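Local structure of putative epoxide hydrolase protein (Klebsiella pneumoniae subsp. pneumoniae, 5BOV) at residues A[180-183]-A[184-187]; A[156-159]-A[160-164]. The protein is a putative epoxide hydrolase of the alpha/beta hydrolase fold, for which monoacylglycerol lipase activity has also been suggested, so its substrate remains uncertain. One frame throughout, in Å; residues are numbered along the deposited sequence.

Interaction 1 of 2, residues A[180-183]-A[184-187]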
loop_
_atom_site.group_PDB
_atom_site.type_symbol
_atom_site.label_atom_id
_atom_site.label_comp_id
_atom_site.label_asym_id
_atom_site.label_seq_id
_atom_site.Cartn_x
_atom_site.Cartn_y
_atom_site.Cartn_z
ATOM N N LYS A 180 -13.857 -0.716 9.920
ATOM C CA LYS A 180 -14.910 0.060 9.283
ATOM C C LYS A 180 -14.939 1.511 9.804
ATOM O O LYS A 180 -15.141 2.437 9.063
ATOM C CB LYS A 180 -16.308 -0.598 9.497
ATOM C CG LYS A 180 -17.398 -0.013 8.602
ATOM C CD LYS A 180 -18.692 -0.826 8.838
ATOM C CE LYS A 180 -19.714 -0.546 7.755
ATOM N NZ LYS A 180 -20.939 -1.378 7.906
ATOM N N PHE A 181 -14.738 1.674 11.126
ATOM C CA PHE A 181 -14.636 2.987 11.690
ATOM C C PHE A 181 -13.475 3.796 11.076
ATOM O O PHE A 181 -13.639 4.961 10.710
ATOM C CB PHE A 181 -14.496 2.812 13.214
ATOM C CG PHE A 181 -14.505 4.092 13.991
ATOM C CD1 PHE A 181 -15.684 4.721 14.312
ATOM C CD2 PHE A 181 -13.350 4.643 14.396
ATOM C CE1 PHE A 181 -15.703 5.909 15.063
ATOM C CE2 PHE A 181 -13.329 5.793 15.116
ATOM C CZ PHE A 181 -14.493 6.464 15.409
ATOM N N ILE A 182 -12.341 3.118 10.902
ATOM C CA ILE A 182 -11.235 3.737 10.269
ATOM C C ILE A 182 -11.596 4.169 8.806
ATOM O O ILE A 182 -11.193 5.232 8.343
ATOM C CB ILE A 182 -10.002 2.836 10.290
ATOM C CG1 ILE A 182 -9.464 2.678 11.749
ATOM C CG2 ILE A 182 -8.922 3.358 9.368
ATOM C CD1 ILE A 182 -8.957 3.967 12.399
ATOM N N TRP A 183 -12.279 3.308 8.039
ATOM C CA TRP A 183 -12.634 3.693 6.703
ATOM C C TRP A 183 -13.432 4.996 6.673
ATOM O O TRP A 183 -13.198 5.873 5.864
ATOM C CB TRP A 183 -13.461 2.584 5.993
ATOM C CG TRP A 183 -12.791 1.424 5.392
ATOM C CD1 TRP A 183 -11.721 0.776 5.856
ATOM C CD2 TRP A 183 -13.238 0.683 4.242
ATOM N NE1 TRP A 183 -11.425 -0.285 5.053
ATOM C CE2 TRP A 183 -12.362 -0.374 4.069
ATOM C CE3 TRP A 183 -14.287 0.838 3.354
ATOM C CZ2 TRP A 183 -12.501 -1.305 3.045
ATOM C CZ3 TRP A 183 -14.407 -0.058 2.291
ATOM C CH2 TRP A 183 -13.554 -1.097 2.158
ATOM N N HIS A 184 -14.380 5.101 7.588
ATOM C CA HIS A 184 -15.253 6.310 7.653
ATOM C C HIS A 184 -14.438 7.515 8.096
ATOM O O HIS A 184 -14.640 8.574 7.557
ATOM C CB HIS A 184 -16.393 6.110 8.674
ATOM C CG HIS A 184 -17.530 5.276 8.192
ATOM N ND1 HIS A 184 -18.216 5.544 7.019
ATOM C CD2 HIS A 184 -18.135 4.192 8.738
ATOM C CE1 HIS A 184 -19.168 4.655 6.854
ATOM N NE2 HIS A 184 -19.174 3.845 7.904
ATOM N N GLN A 185 -13.489 7.347 9.010
ATOM C CA GLN A 185 -12.648 8.496 9.388
ATOM C C GLN A 185 -11.794 8.970 8.220
ATOM O O GLN A 185 -11.502 10.164 8.064
ATOM C CB GLN A 185 -11.716 8.125 10.519
ATOM C CG GLN A 185 -12.381 7.991 11.900
ATOM C CD GLN A 185 -11.276 8.017 12.997
ATOM O OE1 GLN A 185 -10.300 7.242 12.938
ATOM N NE2 GLN A 185 -11.402 8.938 13.917
ATOM N N ALA A 186 -11.254 7.997 7.494
ATOM C CA ALA A 186 -10.231 8.296 6.460
ATOM C C ALA A 186 -10.878 8.864 5.219
ATOM O O ALA A 186 -10.229 9.608 4.490
ATOM C CB ALA A 186 -9.445 7.034 6.150
ATOM N N SER A 187 -12.126 8.498 4.936
ATOM C CA SER A 187 -12.837 9.020 3.743
ATOM C C SER A 187 -14.262 9.431 4.141
ATOM O O SER A 187 -15.221 8.728 3.895
ATOM C CB SER A 187 -12.875 7.955 2.652
ATOM O OG SER A 187 -11.583 7.598 2.199
HETATM O O HOH W 1 -11.589 5.147 3.636
#

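Interaction 2 of 2, residues A[156-159]-A[160-164]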
loop_
_atom_site.group_PDB
_atom_site.type_symbol
_atom_site.label_atom_id
_atom_site.label_comp_id
_atom_site.label_asym_id
_atom_site.label_seq_id
_atom_site.Cartn_x
_atom_site.Cartn_y
_atom_site.Cartn_z
ATOM N N TRP A 156 -3.793 10.518 13.915
ATOM C CA TRP A 156 -3.017 9.248 13.947
ATOM C C TRP A 156 -3.343 8.342 15.207
ATOM O O TRP A 156 -2.569 7.442 15.533
ATOM C CB TRP A 156 -1.527 9.530 14.015
ATOM C CG TRP A 156 -0.883 9.882 12.780
ATOM C CD1 TRP A 156 -0.392 11.142 12.409
ATOM C CD2 TRP A 156 -0.439 8.972 11.811
ATOM N NE1 TRP A 156 0.264 11.033 11.198
ATOM C CE2 TRP A 156 0.190 9.723 10.784
ATOM C CE3 TRP A 156 -0.608 7.580 11.650
ATOM C CZ2 TRP A 156 0.716 9.114 9.639
ATOM C CZ3 TRP A 156 -0.089 6.965 10.507
ATOM C CH2 TRP A 156 0.575 7.741 9.522
ATOM N N TRP A 157 -4.470 8.571 15.824
ATOM C CA TRP A 157 -4.794 8.006 17.172
ATOM C C TRP A 157 -4.534 6.486 17.254
ATOM O O TRP A 157 -4.038 5.983 18.241
ATOM C CB TRP A 157 -6.205 8.326 17.602
ATOM C CG TRP A 157 -7.265 7.637 16.892
ATOM C CD1 TRP A 157 -7.739 7.937 15.658
ATOM C CD2 TRP A 157 -7.976 6.468 17.345
ATOM N NE1 TRP A 157 -8.707 7.027 15.322
ATOM C CE2 TRP A 157 -8.840 6.093 16.314
ATOM C CE3 TRP A 157 -7.923 5.683 18.510
ATOM C CZ2 TRP A 157 -9.730 5.010 16.438
ATOM C CZ3 TRP A 157 -8.777 4.592 18.618
ATOM C CH2 TRP A 157 -9.660 4.270 17.570
ATOM N N TYR A 158 -4.936 5.797 16.184
ATOM C CA TYR A 158 -4.902 4.369 16.173
ATOM C C TYR A 158 -3.500 3.797 16.287
ATOM O O TYR A 158 -3.334 2.729 16.825
ATOM C CB TYR A 158 -5.619 3.796 14.917
ATOM C CG TYR A 158 -5.110 4.401 13.625
ATOM C CD1 TYR A 158 -5.701 5.583 13.105
ATOM C CD2 TYR A 158 -4.049 3.835 12.961
ATOM C CE1 TYR A 158 -5.206 6.166 11.936
ATOM C CE2 TYR A 158 -3.554 4.403 11.831
ATOM C CZ TYR A 158 -4.146 5.581 11.335
ATOM O OH TYR A 158 -3.636 6.096 10.163
ATOM N N GLN A 159 -2.474 4.506 15.819
ATOM C CA GLN A 159 -1.157 3.942 15.879
ATOM C C GLN A 159 -0.716 3.877 17.324
ATOM O O GLN A 159 -0.024 2.952 17.755
ATOM C CB GLN A 159 -0.155 4.712 15.015
ATOM C CG GLN A 159 0.404 6.017 15.520
ATOM C CD GLN A 159 1.428 6.629 14.531
ATOM O OE1 GLN A 159 1.900 5.958 13.595
ATOM N NE2 GLN A 159 1.719 7.857 14.704
ATOM N N PHE A 160 -1.118 4.867 18.086
ATOM C CA PHE A 160 -0.826 4.879 19.562
ATOM C C PHE A 160 -1.664 3.851 20.319
ATOM O O PHE A 160 -1.103 3.128 21.203
ATOM C CB PHE A 160 -0.977 6.240 20.189
ATOM C CG PHE A 160 -0.285 7.321 19.395
ATOM C CD1 PHE A 160 1.099 7.400 19.382
ATOM C CD2 PHE A 160 -1.023 8.253 18.700
ATOM C CE1 PHE A 160 1.755 8.346 18.605
ATOM C CE2 PHE A 160 -0.376 9.187 17.909
ATOM C CZ PHE A 160 1.006 9.245 17.880
ATOM N N TYR A 161 -2.928 3.685 19.931
ATOM C CA TYR A 161 -3.708 2.563 20.450
ATOM C C TYR A 161 -2.988 1.213 20.253
ATOM O O TYR A 161 -2.800 0.400 21.160
ATOM C CB TYR A 161 -5.041 2.539 19.740
ATOM C CG TYR A 161 -6.058 1.542 20.259
ATOM C CD1 TYR A 161 -6.482 1.561 21.607
ATOM C CD2 TYR A 161 -6.678 0.651 19.449
ATOM C CE1 TYR A 161 -7.461 0.692 22.076
ATOM C CE2 TYR A 161 -7.663 -0.214 19.900
ATOM C CZ TYR A 161 -8.092 -0.194 21.213
ATOM O OH TYR A 161 -9.065 -1.075 21.650
ATOM N N PHE A 162 -2.525 0.992 19.004
ATOM C CA PHE A 162 -1.856 -0.262 18.611
ATOM C C PHE A 162 -0.500 -0.497 19.345
ATOM O O PHE A 162 0.006 -1.594 19.392
ATOM C CB PHE A 162 -1.648 -0.369 17.089
ATOM C CG PHE A 162 -2.934 -0.414 16.269
ATOM C CD1 PHE A 162 -4.121 -0.904 16.790
ATOM C CD2 PHE A 162 -2.890 -0.004 14.939
ATOM C CE1 PHE A 162 -5.264 -0.872 16.022
ATOM C CE2 PHE A 162 -4.028 -0.001 14.158
ATOM C CZ PHE A 162 -5.216 -0.466 14.715
ATOM N N ALA A 163 0.047 0.545 19.953
ATOM C CA ALA A 163 1.284 0.417 20.698
ATOM C C ALA A 163 1.084 -0.269 22.058
ATOM O O ALA A 163 2.066 -0.568 22.698
ATOM C CB ALA A 163 1.896 1.785 20.897
ATOM N N THR A 164 -0.172 -0.436 22.504
ATOM C CA THR A 164 -0.503 -1.008 23.786
ATOM C C THR A 164 -1.098 -2.387 23.673
ATOM O O THR A 164 -1.683 -2.725 22.635
ATOM C CB THR A 164 -1.495 -0.134 24.557
ATOM O OG1 THR A 164 -2.766 -0.152 23.936
ATOM C CG2 THR A 164 -0.968 1.311 24.661
#

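Interaction 1 of 2, residues A[180-183]-A[184-187]
F181 and Q185 meet one helical turn apart because their first torsions differ: F181 swings CG to the far side of its backbone N (chi1 -175°), whereas Q185 keeps CG beside the backbone N (chi1 -74°) and then runs out extended. Ring and amide therefore pass each other at a slant, their planes 33° apart, with F181 CE2 3.7 Å from Q185 CD. The amide oxygen turns to the other neighbour, Q185 OE1 lying 3.6 Å from I182 CD1, and it also accepts from W157. On another side of the helix H184 rests on the preceding turn, its CD2 3.5 Å from K180 O; the lysine amine runs outward to a salt bridge with D194.

All of this belongs to the last two turns of helix 175-186, part of the helical cap inserted between strands 127-133 and 247-252 of the alpha/beta hydrolase sheet. Successive i+4 backbone bonds run to its end: Q185 N gives to F181 O at 2.9 Å, and S187 N gives to W183 O at 3.0 Å as the chain leaves helical geometry.

W183 O has a second donor, a water 2.8 Å away that also donates to S187 OG, so the helix end and the serine hydroxyl are joined through one molecule. S187 OG is further bonded to E289 and to the backbone N of H284. The W183 indole stacks on Y42 and gives its NE1 hydrogen to P41 O.

Interaction 2 of 2, residues A[156-159]-A[160-164]
Q159 and F160 run alongside each other in the same direction, with the glutamine CG methylene over the phenyl ring: Q159 CG sits 3.9 Å from the F160 ring centroid and 3° off the normal, a CH-pi contact over the centre of one face. With CG between the backbone N and the carbonyl carbon (chi1 78°), the extended glutamine is held over its neighbour, and its amide, turned 73° to the ring, brings NE2 to 3.5 Å from F160 CZ. The same nitrogen lies over one face of the W156 indole, offset toward its rim, while W156 CB adds an apolar contact with F160.

On another side of the turn, F162 covers a carbonyl: Y158 O stands over one face of its ring, 3.2 Å from F162 CG, while also accepting the backbone bond from F162 N at 2.9 Å. Y158 CD2 meets F162 CE2 at 4.0 Å, the two side chains slanting across one another. W157 and Y161 approach more loosely, with ring centroids 6.0 Å apart.

These aromatic residues occupy the short helix 157-162 of the cap inserted into the alpha/beta hydrolase fold. W157 O accepts from Y161 N and, weakly, from F160 N. The following turn is tied by T164, whose OG1 donates to Y161 O at 2.8 Å, sharing that oxygen with T164 N; as N-cap of helix 165-173, the same hydroxyl also bonds G167 N.

Farther out, F162 packs against T213 and I214 of helix 209-220 and its carbonyl accepts from R218, while Y158 meets W40, its side chain near, but not touching, what may be the nucleophile elbow of the fold.

From the N terminus the chain crosses the core strands as far as 127-133, then enters the helical cap, where interaction 2 comes first and interaction 1 follows on helix 175-186. Each is local to its own helix and closes no loop beyond a turn or two, so the two stand in series and neither nest nor cross. They nevertheless touch in space: W157 NE1 lies 2.9 Å from Q185 OE1, a probable hydrogen bond, F181 CE2 packs 3.9 Å from W157 CZ2, and I182 CD1 3.7 Å from Y158 CD1. Helix 157-162 is thus joined to helix 175-186 across helix 165-173 in sequence, and both reach W40 in the loop after strand 32-37, tying cap to core.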